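PDB 3OTT: Two-component system sensor histidine kinase from Bacteroides thetaiotaomicron, which probably acts as a phosphorelay sensor kinase for saccharides, this chain being its extracellular part, built of beta-propellers and a beta-sandwich. Local coordinates for residues W360-D365 against S371-R376; L386-A389 against I394-Y397; Y327-D332 against Y337-A342; Y423-E426 against L432-S435. All blocks are in the same frame, centred on the assembly; numbering follows the deposited sequence.

Contact 1 of 4, residues W360-D365 against S371-R376; sequences WYRMGD and SHNRIR
Asn373 meets Arg362 and Met363 in the loop that carries the chain from one beta-propeller blade to the next, between strands 359-361 and 375-380. The amide acts as a stand-in for a backbone carbonyl: Asn373 OD1 accepts from Met363 N at 2.7 Å, nearly straight at hydrogen, with the donor tilted 29° from the carbonyl plane. Its CG stands anti to the carbonyl carbon (chi1 -79°), which swings the amide across to the other segment. The same OD1 is pressed close to Arg362 CB, at 2.9 Å, a tight contact. What it grips is a type II beta turn from Arg362 to Asp365, closed by a bond from Asp365 N to Arg362 O; Gly364 fits its third position, where a side chain would strike the preceding carbonyl. Beyond the amide, Met363 CB comes to 4.4 Å from His372 CA, a loose apolar touch. Arg362 folds back so that its guanidinium lies flat over the Trp360 ring, and its NH2 forms a salt bridge with Asp322. His372 is held at both nitrogens: ND1 takes Arg374 N in the ring plane, while NE2 bonds to Tyr75 OH of the second subunit, whose Asp72 and Asp113 pair with Arg374.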
loop_
_atom_site.group_PDB
_atom_site.type_symbol
_atom_site.label_atom_id
_atom_site.label_comp_id
_atom_site.label_asym_id
_atom_site.label_seq_id
_atom_site.Cartn_x
_atom_site.Cartn_y
_atom_site.Cartn_z
ATOM N N TRP B 360 -14.028 2.679 4.041
ATOM C CA TRP B 360 -13.871 1.306 4.415
ATOM C C TRP B 360 -14.221 1.193 5.889
ATOM O O TRP B 360 -13.443 1.686 6.738
ATOM C CB TRP B 360 -12.434 0.845 4.181
ATOM C CG TRP B 360 -12.258 -0.662 4.259
ATOM C CD1 TRP B 360 -13.048 -1.564 4.925
ATOM C CD2 TRP B 360 -11.220 -1.417 3.625
ATOM N NE1 TRP B 360 -12.568 -2.837 4.731
ATOM C CE2 TRP B 360 -11.451 -2.773 3.924
ATOM C CE3 TRP B 360 -10.110 -1.064 2.808
ATOM C CZ2 TRP B 360 -10.617 -3.787 3.460
ATOM C CZ3 TRP B 360 -9.274 -2.066 2.344
ATOM C CH2 TRP B 360 -9.532 -3.421 2.665
ATOM N N TYR B 361 -15.388 0.572 6.156
ATOM C CA TYR B 361 -15.943 0.407 7.506
ATOM C C TYR B 361 -15.409 -0.879 8.116
ATOM O O TYR B 361 -15.508 -1.980 7.494
ATOM C CB TYR B 361 -17.465 0.335 7.480
ATOM C CG TYR B 361 -18.087 1.628 7.086
ATOM C CD1 TYR B 361 -18.300 1.945 5.713
ATOM C CD2 TYR B 361 -18.444 2.579 8.051
ATOM C CE1 TYR B 361 -18.842 3.196 5.323
ATOM C CE2 TYR B 361 -19.015 3.846 7.662
ATOM C CZ TYR B 361 -19.186 4.124 6.281
ATOM O OH TYR B 361 -19.702 5.315 5.861
ATOM N N ARG B 362 -14.761 -0.747 9.274
ATOM C CA ARG B 362 -14.361 -1.961 9.986
ATOM C C ARG B 362 -14.217 -1.786 11.436
ATOM O O ARG B 362 -14.188 -0.640 11.926
ATOM C CB ARG B 362 -13.115 -2.612 9.442
ATOM C CG ARG B 362 -11.959 -1.838 9.551
ATOM C CD ARG B 362 -11.618 -1.423 8.150
ATOM N NE ARG B 362 -10.460 -2.098 7.571
ATOM C CZ ARG B 362 -9.413 -1.407 7.118
ATOM N NH1 ARG B 362 -9.429 -0.074 7.216
ATOM N NH2 ARG B 362 -8.372 -2.016 6.571
ATOM N N MET B 363 -14.151 -2.921 12.112
ATOM C CA MET B 363 -13.974 -2.919 13.516
ATOM C C MET B 363 -12.588 -2.393 13.804
ATOM O O MET B 363 -11.602 -2.866 13.251
ATOM C CB MET B 363 -14.215 -4.332 14.097
ATOM C CG MET B 363 -13.565 -4.597 15.445
ATOM S SD MET B 363 -14.473 -3.935 16.848
ATOM C CE MET B 363 -13.956 -2.227 16.989
ATOM N N GLY B 364 -12.531 -1.398 14.678
ATOM C CA GLY B 364 -11.295 -0.849 15.185
ATOM C C GLY B 364 -11.005 0.505 14.553
ATOM O O GLY B 364 -10.144 1.244 15.085
ATOM N N ASP B 365 -11.686 0.811 13.418
ATOM C CA ASP B 365 -11.382 2.017 12.632
ATOM C C ASP B 365 -11.860 3.204 13.407
ATOM O O ASP B 365 -13.024 3.292 13.772
ATOM C CB ASP B 365 -12.049 2.023 11.256
ATOM C CG ASP B 365 -11.520 3.128 10.356
ATOM O OD1 ASP B 365 -12.107 4.231 10.326
ATOM O OD2 ASP B 365 -10.485 2.912 9.704
ATOM N N SER B 371 -19.550 -2.800 14.086
ATOM C CA SER B 371 -19.692 -3.707 15.221
ATOM C C SER B 371 -18.848 -4.993 15.042
ATOM O O SER B 371 -18.445 -5.551 16.046
ATOM C CB SER B 371 -21.174 -4.088 15.499
ATOM O OG SER B 371 -21.794 -4.553 14.278
ATOM N N HIS B 372 -18.579 -5.415 13.791
ATOM C CA HIS B 372 -17.878 -6.686 13.440
ATOM C C HIS B 372 -17.442 -6.608 11.990
ATOM O O HIS B 372 -18.157 -6.047 11.151
ATOM C CB HIS B 372 -18.794 -7.919 13.569
ATOM C CG HIS B 372 -18.078 -9.204 13.857
ATOM N ND1 HIS B 372 -17.371 -9.911 12.902
ATOM C CD2 HIS B 372 -17.960 -9.915 14.998
ATOM C CE1 HIS B 372 -16.832 -10.988 13.449
ATOM N NE2 HIS B 372 -17.173 -11.019 14.719
ATOM N N ASN B 373 -16.284 -7.201 11.682
ATOM C CA ASN B 373 -15.772 -7.195 10.319
ATOM C C ASN B 373 -16.468 -8.146 9.333
ATOM O O ASN B 373 -16.461 -7.905 8.101
ATOM C CB ASN B 373 -14.268 -7.500 10.354
ATOM C CG ASN B 373 -13.462 -6.282 10.734
ATOM O OD1 ASN B 373 -13.949 -5.163 10.644
ATOM N ND2 ASN B 373 -12.264 -6.485 11.171
ATOM N N ARG B 374 -17.030 -9.220 9.847
ATOM C CA ARG B 374 -17.522 -10.280 8.987
ATOM C C ARG B 374 -18.950 -9.939 8.508
ATOM O O ARG B 374 -19.899 -9.970 9.271
ATOM C CB ARG B 374 -17.432 -11.634 9.705
ATOM C CG ARG B 374 -17.712 -12.863 8.852
ATOM C CD ARG B 374 -17.069 -14.172 9.415
ATOM N NE ARG B 374 -15.616 -14.147 9.480
ATOM C CZ ARG B 374 -14.790 -14.424 8.471
ATOM N NH1 ARG B 374 -15.241 -14.804 7.243
ATOM N NH2 ARG B 374 -13.493 -14.345 8.691
ATOM N N ILE B 375 -19.051 -9.556 7.245
ATOM C CA ILE B 375 -20.275 -9.111 6.618
ATOM C C ILE B 375 -20.855 -10.359 5.989
ATOM O O ILE B 375 -20.108 -11.155 5.358
ATOM C CB ILE B 375 -19.958 -8.135 5.452
ATOM C CG1 ILE B 375 -19.058 -6.960 5.925
ATOM C CG2 ILE B 375 -21.276 -7.619 4.853
ATOM C CD1 ILE B 375 -19.571 -6.303 7.135
ATOM N N ARG B 376 -22.158 -10.558 6.161
ATOM C CA ARG B 376 -22.830 -11.759 5.637
ATOM C C ARG B 376 -23.951 -11.416 4.633
ATOM O O ARG B 376 -24.312 -12.232 3.816
ATOM C CB ARG B 376 -23.318 -12.659 6.784
ATOM C CG ARG B 376 -22.338 -12.769 7.953
ATOM C CD ARG B 376 -22.477 -13.953 8.844
ATOM N NE ARG B 376 -21.994 -15.054 8.117
ATOM C CZ ARG B 376 -20.987 -15.880 8.408
ATOM N NH1 ARG B 376 -20.241 -15.834 9.528
ATOM N NH2 ARG B 376 -20.786 -16.807 7.494
#

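Contact 2 of 4, residues L386-A389 against I394-Y397; sequences LWIA and INRY
Ile388 and Asn395 exchange two backbone hydrogen bonds at the heart of this antiparallel hairpin, Ile388 N to Asn395 O at 2.9 Å and Asn395 N to Ile388 O at 3.1 Å. Tyr397 N adds a third, to Leu386 O. Where the strands part, a water takes over, accepting from Leu386 N and donating to Tyr397 O, each at 2.6 Å, and thus satisfies two main-chain atoms that do not bond directly. On the face carrying Trp387, Arg396 and Ile394, the arginine lends its aliphatic part to the indole. Arg396 CB sits over the six-membered ring, 3.9 Å from its centroid, and CD continues along the ring to 3.8 Å from Trp387 CZ2. With CG anti to the backbone N (chi1 173°) the chain runs on past the indole to carry the guanidinium to polar mates: NE meets Tyr407 OH and NH1 meets Gln385 OE1. Trp387 NE1 is satisfied by Asp381, Asn395 ND2 by Ser371 OG, and Tyr397 OH by Tyr361 OH. On the other face Ile388 CG1 packs on Asn395 CB at 3.8 Å. The hairpin forms the middle of a propeller blade, with strand 375-380 bonded beside Trp387 and Ala389, strand 403-410 beside Ile394 and Arg396, and helix 446-451 and strand 421-426 covering the Trp387 face.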
loop_
_atom_site.group_PDB
_atom_site.type_symbol
_atom_site.label_atom_id
_atom_site.label_comp_id
_atom_site.label_asym_id
_atom_site.label_seq_id
_atom_site.Cartn_x
_atom_site.Cartn_y
_atom_site.Cartn_z
ATOM N N LEU B 386 -30.494 1.201 3.886
ATOM C CA LEU B 386 -29.485 0.208 3.650
ATOM C C LEU B 386 -29.263 -0.616 4.957
ATOM O O LEU B 386 -28.908 -0.035 5.978
ATOM C CB LEU B 386 -28.202 0.928 3.247
ATOM C CG LEU B 386 -27.102 0.107 2.532
ATOM C CD1 LEU B 386 -26.326 -0.687 3.470
ATOM C CD2 LEU B 386 -27.656 -0.814 1.451
ATOM N N TRP B 387 -29.485 -1.928 4.905
ATOM C CA TRP B 387 -29.212 -2.788 6.044
ATOM C C TRP B 387 -28.051 -3.804 5.811
ATOM O O TRP B 387 -27.865 -4.275 4.695
ATOM C CB TRP B 387 -30.429 -3.578 6.420
ATOM C CG TRP B 387 -31.637 -2.708 6.828
ATOM C CD1 TRP B 387 -32.572 -2.210 5.995
ATOM C CD2 TRP B 387 -32.045 -2.347 8.151
ATOM N NE1 TRP B 387 -33.516 -1.535 6.687
ATOM C CE2 TRP B 387 -33.230 -1.605 8.022
ATOM C CE3 TRP B 387 -31.540 -2.595 9.431
ATOM C CZ2 TRP B 387 -33.908 -1.092 9.109
ATOM C CZ3 TRP B 387 -32.197 -2.095 10.507
ATOM C CH2 TRP B 387 -33.376 -1.340 10.349
ATOM N N ILE B 388 -27.283 -4.138 6.854
ATOM C CA ILE B 388 -26.256 -5.161 6.682
ATOM C C ILE B 388 -26.413 -6.208 7.793
ATOM O O ILE B 388 -26.798 -5.856 8.944
ATOM C CB ILE B 388 -24.809 -4.581 6.588
ATOM C CG1 ILE B 388 -24.515 -3.750 7.819
ATOM C CG2 ILE B 388 -24.589 -3.650 5.279
ATOM C CD1 ILE B 388 -22.990 -3.593 8.069
ATOM N N ALA B 389 -26.158 -7.470 7.450
ATOM C CA ALA B 389 -26.149 -8.491 8.461
ATOM C C ALA B 389 -24.698 -8.856 8.674
ATOM O O ALA B 389 -23.922 -9.016 7.681
ATOM C CB ALA B 389 -26.992 -9.743 8.013
ATOM N N ILE B 394 -27.235 -6.750 13.379
ATOM C CA ILE B 394 -27.633 -6.025 12.212
ATOM C C ILE B 394 -27.372 -4.529 12.364
ATOM O O ILE B 394 -27.430 -3.980 13.449
ATOM C CB ILE B 394 -29.110 -6.290 11.865
ATOM C CG1 ILE B 394 -30.067 -5.925 13.010
ATOM C CG2 ILE B 394 -29.305 -7.735 11.593
ATOM C CD1 ILE B 394 -31.504 -5.610 12.485
ATOM N N ASN B 395 -27.057 -3.874 11.265
ATOM C CA ASN B 395 -26.876 -2.435 11.285
ATOM C C ASN B 395 -27.650 -1.762 10.159
ATOM O O ASN B 395 -27.875 -2.370 9.104
ATOM C CB ASN B 395 -25.412 -2.109 11.094
ATOM C CG ASN B 395 -24.529 -2.610 12.224
ATOM O OD1 ASN B 395 -24.255 -1.881 13.139
ATOM N ND2 ASN B 395 -24.035 -3.836 12.118
ATOM N N ARG B 396 -28.007 -0.489 10.378
ATOM C CA ARG B 396 -28.645 0.328 9.384
ATOM C C ARG B 396 -27.734 1.511 9.035
ATOM O O ARG B 396 -27.201 2.144 9.937
ATOM C CB ARG B 396 -29.973 0.858 9.942
ATOM C CG ARG B 396 -30.688 1.897 9.043
ATOM C CD ARG B 396 -32.136 2.274 9.519
ATOM N NE ARG B 396 -32.118 3.106 10.721
ATOM C CZ ARG B 396 -31.747 4.396 10.744
ATOM N NH1 ARG B 396 -31.383 5.016 9.633
ATOM N NH2 ARG B 396 -31.728 5.064 11.880
ATOM N N TYR B 397 -27.584 1.835 7.756
ATOM C CA TYR B 397 -26.749 2.984 7.398
ATOM C C TYR B 397 -27.486 4.292 7.528
ATOM O O TYR B 397 -28.624 4.388 7.107
ATOM C CB TYR B 397 -26.272 2.906 5.969
ATOM C CG TYR B 397 -25.078 3.785 5.627
ATOM C CD1 TYR B 397 -23.851 3.689 6.355
ATOM C CD2 TYR B 397 -25.134 4.666 4.531
ATOM C CE1 TYR B 397 -22.762 4.438 5.996
ATOM C CE2 TYR B 397 -24.051 5.418 4.170
ATOM C CZ TYR B 397 -22.863 5.320 4.902
ATOM O OH TYR B 397 -21.768 6.093 4.529
HETATM O O HOH W 1 -30.159 3.447 5.200
#

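Contact 3 of 4, residues Y327-D332 against Y337-A342; sequences YSLFRD and YWFGGA
Arg331 lies along one face of the Tyr337 ring in a non-hydrogen-bonded pair of this antiparallel hairpin. CB stands near Tyr337 CD2; CG sits over the ring, 3.9 Å from its centroid; CD passes Tyr337 CE2. NE then reaches 3.3 Å from Tyr337 CZ and bonds to Gly335 O in the connecting turn. The extended chain, with CG anti to the backbone N (chi1 -164°), brings the guanidinium to lie 22° from the ring plane, with Tyr337 OH over the guanidinium face, toward its rim; Arg331 NH2 stands 3.6 Å from Tyr337 OH, and NH1 forms a salt bridge with Asp605. An alanine here would remove this long cover, and is likely to leave the Tyr337 face unpacked and Asp605 without its charged mate. On the same side of the sheet Leu329 CD2 presses on the face of Phe339, 3.5 Å from the centroid. On the other, Trp338 NE1 donates in its own ring plane to Asp332 OD2 at 3.1 Å, arriving from above the carboxylate; Tyr399 OH shares this OD2. Gly340 O takes both Tyr327 N and Ser328 N, at 2.8 and 3.0 Å, which makes a classic beta bulge. The hairpin supplies the first two strands of a propeller blade: strand 344-348 bonds alongside 337-341, Leu329 and Tyr337 face strand 601-605, and Ser328 and Phe330 face strand 375-380.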
loop_
_atom_site.group_PDB
_atom_site.type_symbol
_atom_site.label_atom_id
_atom_site.label_comp_id
_atom_site.label_asym_id
_atom_site.label_seq_id
_atom_site.Cartn_x
_atom_site.Cartn_y
_atom_site.Cartn_z
ATOM N N TYR B 327 -17.758 -11.408 0.135
ATOM C CA TYR B 327 -18.904 -12.307 0.257
ATOM C C TYR B 327 -20.262 -11.684 -0.136
ATOM O O TYR B 327 -21.226 -12.402 -0.424
ATOM C CB TYR B 327 -18.989 -12.980 1.652
ATOM C CG TYR B 327 -17.785 -13.887 1.951
ATOM C CD1 TYR B 327 -17.578 -15.096 1.246
ATOM C CD2 TYR B 327 -16.863 -13.544 2.919
ATOM C CE1 TYR B 327 -16.471 -15.950 1.537
ATOM C CE2 TYR B 327 -15.738 -14.373 3.201
ATOM C CZ TYR B 327 -15.578 -15.579 2.526
ATOM O OH TYR B 327 -14.470 -16.367 2.824
ATOM N N SER B 328 -20.319 -10.366 -0.149
ATOM C CA SER B 328 -21.533 -9.627 -0.523
ATOM C C SER B 328 -21.130 -8.420 -1.341
ATOM O O SER B 328 -20.293 -7.595 -0.923
ATOM C CB SER B 328 -22.299 -9.139 0.684
ATOM O OG SER B 328 -22.519 -10.195 1.576
ATOM N N LEU B 329 -21.716 -8.375 -2.532
ATOM C CA LEU B 329 -21.619 -7.247 -3.432
ATOM C C LEU B 329 -23.049 -6.744 -3.618
ATOM O O LEU B 329 -24.025 -7.536 -3.664
ATOM C CB LEU B 329 -21.041 -7.703 -4.749
ATOM C CG LEU B 329 -19.789 -8.589 -4.648
ATOM C CD1 LEU B 329 -19.476 -9.186 -6.004
ATOM C CD2 LEU B 329 -18.567 -7.823 -4.097
ATOM N N PHE B 330 -23.172 -5.417 -3.628
ATOM C CA PHE B 330 -24.434 -4.745 -3.734
ATOM C C PHE B 330 -24.206 -3.338 -4.241
ATOM O O PHE B 330 -23.221 -2.697 -3.924
ATOM C CB PHE B 330 -25.142 -4.729 -2.380
ATOM C CG PHE B 330 -26.596 -4.314 -2.465
ATOM C CD1 PHE B 330 -27.576 -5.235 -2.857
ATOM C CD2 PHE B 330 -26.985 -2.981 -2.149
ATOM C CE1 PHE B 330 -28.951 -4.832 -2.940
ATOM C CE2 PHE B 330 -28.325 -2.565 -2.240
ATOM C CZ PHE B 330 -29.308 -3.478 -2.651
ATOM N N ARG B 331 -25.094 -2.863 -5.072
ATOM C CA ARG B 331 -25.081 -1.459 -5.485
ATOM C C ARG B 331 -26.462 -0.873 -5.107
ATOM O O ARG B 331 -27.496 -1.420 -5.482
ATOM C CB ARG B 331 -24.856 -1.357 -7.004
ATOM C CG ARG B 331 -24.447 0.028 -7.460
ATOM C CD ARG B 331 -24.671 0.247 -8.898
ATOM N NE ARG B 331 -24.055 1.495 -9.306
ATOM C CZ ARG B 331 -24.266 2.046 -10.505
ATOM N NH1 ARG B 331 -25.081 1.430 -11.346
ATOM N NH2 ARG B 331 -23.680 3.190 -10.861
ATOM N N ASP B 332 -26.488 0.233 -4.356
ATOM C CA ASP B 332 -27.749 0.742 -3.885
ATOM C C ASP B 332 -28.501 1.624 -4.886
ATOM O O ASP B 332 -27.969 2.001 -5.931
ATOM C CB ASP B 332 -27.627 1.390 -2.496
ATOM C CG ASP B 332 -26.871 2.656 -2.515
ATOM O OD1 ASP B 332 -26.693 3.259 -3.600
ATOM O OD2 ASP B 332 -26.434 3.054 -1.412
ATOM N N TYR B 337 -21.592 1.598 -4.574
ATOM C CA TYR B 337 -21.291 0.186 -4.520
ATOM C C TYR B 337 -20.937 -0.155 -3.102
ATOM O O TYR B 337 -20.347 0.663 -2.422
ATOM C CB TYR B 337 -20.110 -0.139 -5.435
ATOM C CG TYR B 337 -20.410 0.108 -6.881
ATOM C CD1 TYR B 337 -20.257 1.373 -7.459
ATOM C CD2 TYR B 337 -20.831 -0.946 -7.692
ATOM C CE1 TYR B 337 -20.529 1.562 -8.839
ATOM C CE2 TYR B 337 -21.099 -0.771 -9.008
ATOM C CZ TYR B 337 -20.954 0.465 -9.588
ATOM O OH TYR B 337 -21.245 0.552 -10.932
ATOM N N TRP B 338 -21.314 -1.362 -2.664
ATOM C CA TRP B 338 -21.040 -1.834 -1.331
ATOM C C TRP B 338 -20.536 -3.269 -1.446
ATOM O O TRP B 338 -21.328 -4.195 -1.698
ATOM C CB TRP B 338 -22.306 -1.851 -0.498
ATOM C CG TRP B 338 -22.894 -0.517 -0.161
ATOM C CD1 TRP B 338 -23.910 0.139 -0.813
ATOM C CD2 TRP B 338 -22.557 0.287 0.965
ATOM N NE1 TRP B 338 -24.193 1.329 -0.181
ATOM C CE2 TRP B 338 -23.371 1.445 0.911
ATOM C CE3 TRP B 338 -21.608 0.168 1.988
ATOM C CZ2 TRP B 338 -23.318 2.431 1.896
ATOM C CZ3 TRP B 338 -21.534 1.137 2.915
ATOM C CH2 TRP B 338 -22.403 2.254 2.887
ATOM N N PHE B 339 -19.221 -3.412 -1.260
ATOM C CA PHE B 339 -18.520 -4.661 -1.436
ATOM C C PHE B 339 -17.905 -4.996 -0.069
ATOM O O PHE B 339 -17.020 -4.270 0.442
ATOM C CB PHE B 339 -17.416 -4.456 -2.443
ATOM C CG PHE B 339 -17.873 -4.486 -3.880
ATOM C CD1 PHE B 339 -19.199 -4.222 -4.225
ATOM C CD2 PHE B 339 -16.949 -4.761 -4.897
ATOM C CE1 PHE B 339 -19.604 -4.264 -5.537
ATOM C CE2 PHE B 339 -17.344 -4.795 -6.219
ATOM C CZ PHE B 339 -18.710 -4.541 -6.537
ATOM N N GLY B 340 -18.394 -6.084 0.526
ATOM C CA GLY B 340 -17.978 -6.479 1.898
ATOM C C GLY B 340 -17.685 -7.974 1.967
ATOM O O GLY B 340 -18.071 -8.772 1.076
ATOM N N GLY B 341 -17.030 -8.367 3.039
ATOM C CA GLY B 341 -16.742 -9.774 3.265
ATOM C C GLY B 341 -16.075 -10.000 4.599
ATOM O O GLY B 341 -16.519 -9.480 5.579
ATOM N N ALA B 342 -14.960 -10.704 4.610
ATOM C CA ALA B 342 -14.295 -11.114 5.860
ATOM C C ALA B 342 -13.757 -9.916 6.580
ATOM O O ALA B 342 -13.750 -9.894 7.787
ATOM C CB ALA B 342 -13.133 -12.062 5.552
#

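Contact 4 of 4, residues Y423-E426 against L432-S435; sequences YIFE and LWIS
Phe425 and Trp433 are brought side by side by their first torsions: the phenyl CG of Phe425 stands between its backbone N and carbonyl carbon (chi1 71°), while the indole CG of Trp433 is anti to its carbonyl carbon (chi1 -78°). The rings then point the same way with planes 5° apart, but slid so far that they barely overlap, the phenyl centroid lying 4.8 Å from that of the five-membered ring. Contact runs from the outer end of the phenyl to the base of the tryptophan side chain: Trp433 CB sits over the phenyl face, 3.8 Å from its centroid, and Phe425 CZ lies over the indole, 3.7 Å from Trp433 CG. Replacing Phe425 by an alanine would probably open a gap over this indole face and free Trp433 to shift. Beneath the rings the backbones form a hydrogen-bonded pair, with Trp433 N donating to Phe425 O at 2.8 Å and Phe425 N to Trp433 O at 3.1 Å; Ser435 N to Tyr423 O repeats the bond further on. Ser435 OG, small enough for a tight place, rests 3.2 Å from Tyr423 CB. On the opposite side branched chains fill the space: Ile424 CD1 meets Leu432 CG at 3.7 Å, and Leu432 CD1 touches Glu426 CB. Glu426 sends its carboxylate on to Lys446 as a salt bridge, and Trp433 NE1 bonds to Asp427. Ile424 touches strand 375-380, while Tyr423 and Phe425 reach strand 474-479 and also His377 and Tyr379 of strand 375-380, as expected of a beta-propeller blade wedged between the blade before and the blade after.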
loop_
_atom_site.group_PDB
_atom_site.type_symbol
_atom_site.label_atom_id
_atom_site.label_comp_id
_atom_site.label_asym_id
_atom_site.label_seq_id
_atom_site.Cartn_x
_atom_site.Cartn_y
_atom_site.Cartn_z
ATOM N N TYR B 423 -28.895 -13.185 7.190
ATOM C CA TYR B 423 -29.730 -12.709 6.093
ATOM C C TYR B 423 -30.858 -11.857 6.647
ATOM O O TYR B 423 -31.349 -12.064 7.789
ATOM C CB TYR B 423 -30.320 -13.904 5.302
ATOM C CG TYR B 423 -30.314 -13.797 3.799
ATOM C CD1 TYR B 423 -29.106 -13.851 3.078
ATOM C CD2 TYR B 423 -31.499 -13.661 3.084
ATOM C CE1 TYR B 423 -29.075 -13.763 1.682
ATOM C CE2 TYR B 423 -31.475 -13.557 1.686
ATOM C CZ TYR B 423 -30.255 -13.627 1.009
ATOM O OH TYR B 423 -30.227 -13.512 -0.364
ATOM N N ILE B 424 -31.288 -10.921 5.821
ATOM C CA ILE B 424 -32.346 -9.994 6.163
ATOM C C ILE B 424 -33.119 -9.612 4.944
ATOM O O ILE B 424 -32.537 -9.504 3.858
ATOM C CB ILE B 424 -31.759 -8.734 6.771
ATOM C CG1 ILE B 424 -32.830 -7.662 6.979
ATOM C CG2 ILE B 424 -30.776 -8.136 5.855
ATOM C CD1 ILE B 424 -32.400 -6.678 8.081
ATOM N N PHE B 425 -34.433 -9.444 5.105
ATOM C CA PHE B 425 -35.262 -8.759 4.094
ATOM C C PHE B 425 -36.437 -8.085 4.759
ATOM O O PHE B 425 -36.741 -8.395 5.900
ATOM C CB PHE B 425 -35.733 -9.718 2.939
ATOM C CG PHE B 425 -36.795 -10.753 3.363
ATOM C CD1 PHE B 425 -36.420 -12.072 3.714
ATOM C CD2 PHE B 425 -38.133 -10.426 3.407
ATOM C CE1 PHE B 425 -37.367 -13.038 4.088
ATOM C CE2 PHE B 425 -39.142 -11.395 3.808
ATOM C CZ PHE B 425 -38.741 -12.703 4.145
ATOM N N GLU B 426 -37.136 -7.205 4.027
ATOM C CA GLU B 426 -38.336 -6.551 4.539
ATOM C C GLU B 426 -39.562 -7.096 3.782
ATOM O O GLU B 426 -39.512 -7.197 2.571
ATOM C CB GLU B 426 -38.268 -5.009 4.458
ATOM C CG GLU B 426 -39.577 -4.328 5.074
ATOM C CD GLU B 426 -39.774 -2.783 4.812
ATOM O OE1 GLU B 426 -38.848 -2.077 4.392
ATOM O OE2 GLU B 426 -40.897 -2.255 5.045
ATOM N N LEU B 432 -39.223 -6.539 9.324
ATOM C CA LEU B 432 -37.915 -7.060 8.932
ATOM C C LEU B 432 -37.798 -8.502 9.337
ATOM O O LEU B 432 -38.123 -8.827 10.454
ATOM C CB LEU B 432 -36.852 -6.278 9.670
ATOM C CG LEU B 432 -35.760 -5.449 9.019
ATOM C CD1 LEU B 432 -36.259 -4.840 7.715
ATOM C CD2 LEU B 432 -35.312 -4.434 10.095
ATOM N N TRP B 433 -37.379 -9.371 8.427
ATOM C CA TRP B 433 -37.227 -10.827 8.693
ATOM C C TRP B 433 -35.712 -11.043 8.785
ATOM O O TRP B 433 -34.976 -10.643 7.867
ATOM C CB TRP B 433 -37.834 -11.634 7.531
ATOM C CG TRP B 433 -39.352 -11.709 7.608
ATOM C CD1 TRP B 433 -40.263 -10.679 7.416
ATOM C CD2 TRP B 433 -40.133 -12.876 7.906
ATOM N NE1 TRP B 433 -41.545 -11.149 7.557
ATOM C CE2 TRP B 433 -41.491 -12.486 7.881
ATOM C CE3 TRP B 433 -39.809 -14.220 8.162
ATOM C CZ2 TRP B 433 -42.538 -13.391 8.142
ATOM C CZ3 TRP B 433 -40.853 -15.137 8.418
ATOM C CH2 TRP B 433 -42.195 -14.710 8.415
ATOM N N ILE B 434 -35.250 -11.613 9.900
ATOM C CA ILE B 434 -33.817 -11.715 10.183
ATOM C C ILE B 434 -33.449 -13.157 10.481
ATOM O O ILE B 434 -33.999 -13.759 11.389
ATOM C CB ILE B 434 -33.439 -10.823 11.377
ATOM C CG1 ILE B 434 -33.804 -9.373 11.078
ATOM C CG2 ILE B 434 -31.949 -10.951 11.739
ATOM C CD1 ILE B 434 -34.092 -8.565 12.344
ATOM N N SER B 435 -32.566 -13.721 9.671
ATOM C CA SER B 435 -32.164 -15.072 9.918
ATOM C C SER B 435 -30.840 -15.060 10.674
ATOM O O SER B 435 -29.951 -14.272 10.367
ATOM C CB SER B 435 -32.070 -15.889 8.615
ATOM O OG SER B 435 -30.852 -15.663 7.919
#

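In the fold
Three of the contacts are buried antiparallel hairpins of successive propeller blades, whereas contact 1 is a partly buried connection between the blades of contacts 3 and 2. Contact 1 relies on a single hydrogen bond, to a side-chain amide, and on turn geometry, and, like contact 3, it touches the second subunit; contacts 2 and 4 do not. Contacts 2 and 3 each lay an arginine over an aromatic ring, whereas contact 4 pairs two aromatic rings and aliphatic chains. Contact 1 is tied by backbone bonds to contact 3, through Ile375 and Gly341, and to contact 2, through Arg376 and Ala389. Contacts 2 and 4 meet by apolar packing, whereas contacts 3 and 4 stay about 7 Å apart at their nearest atoms.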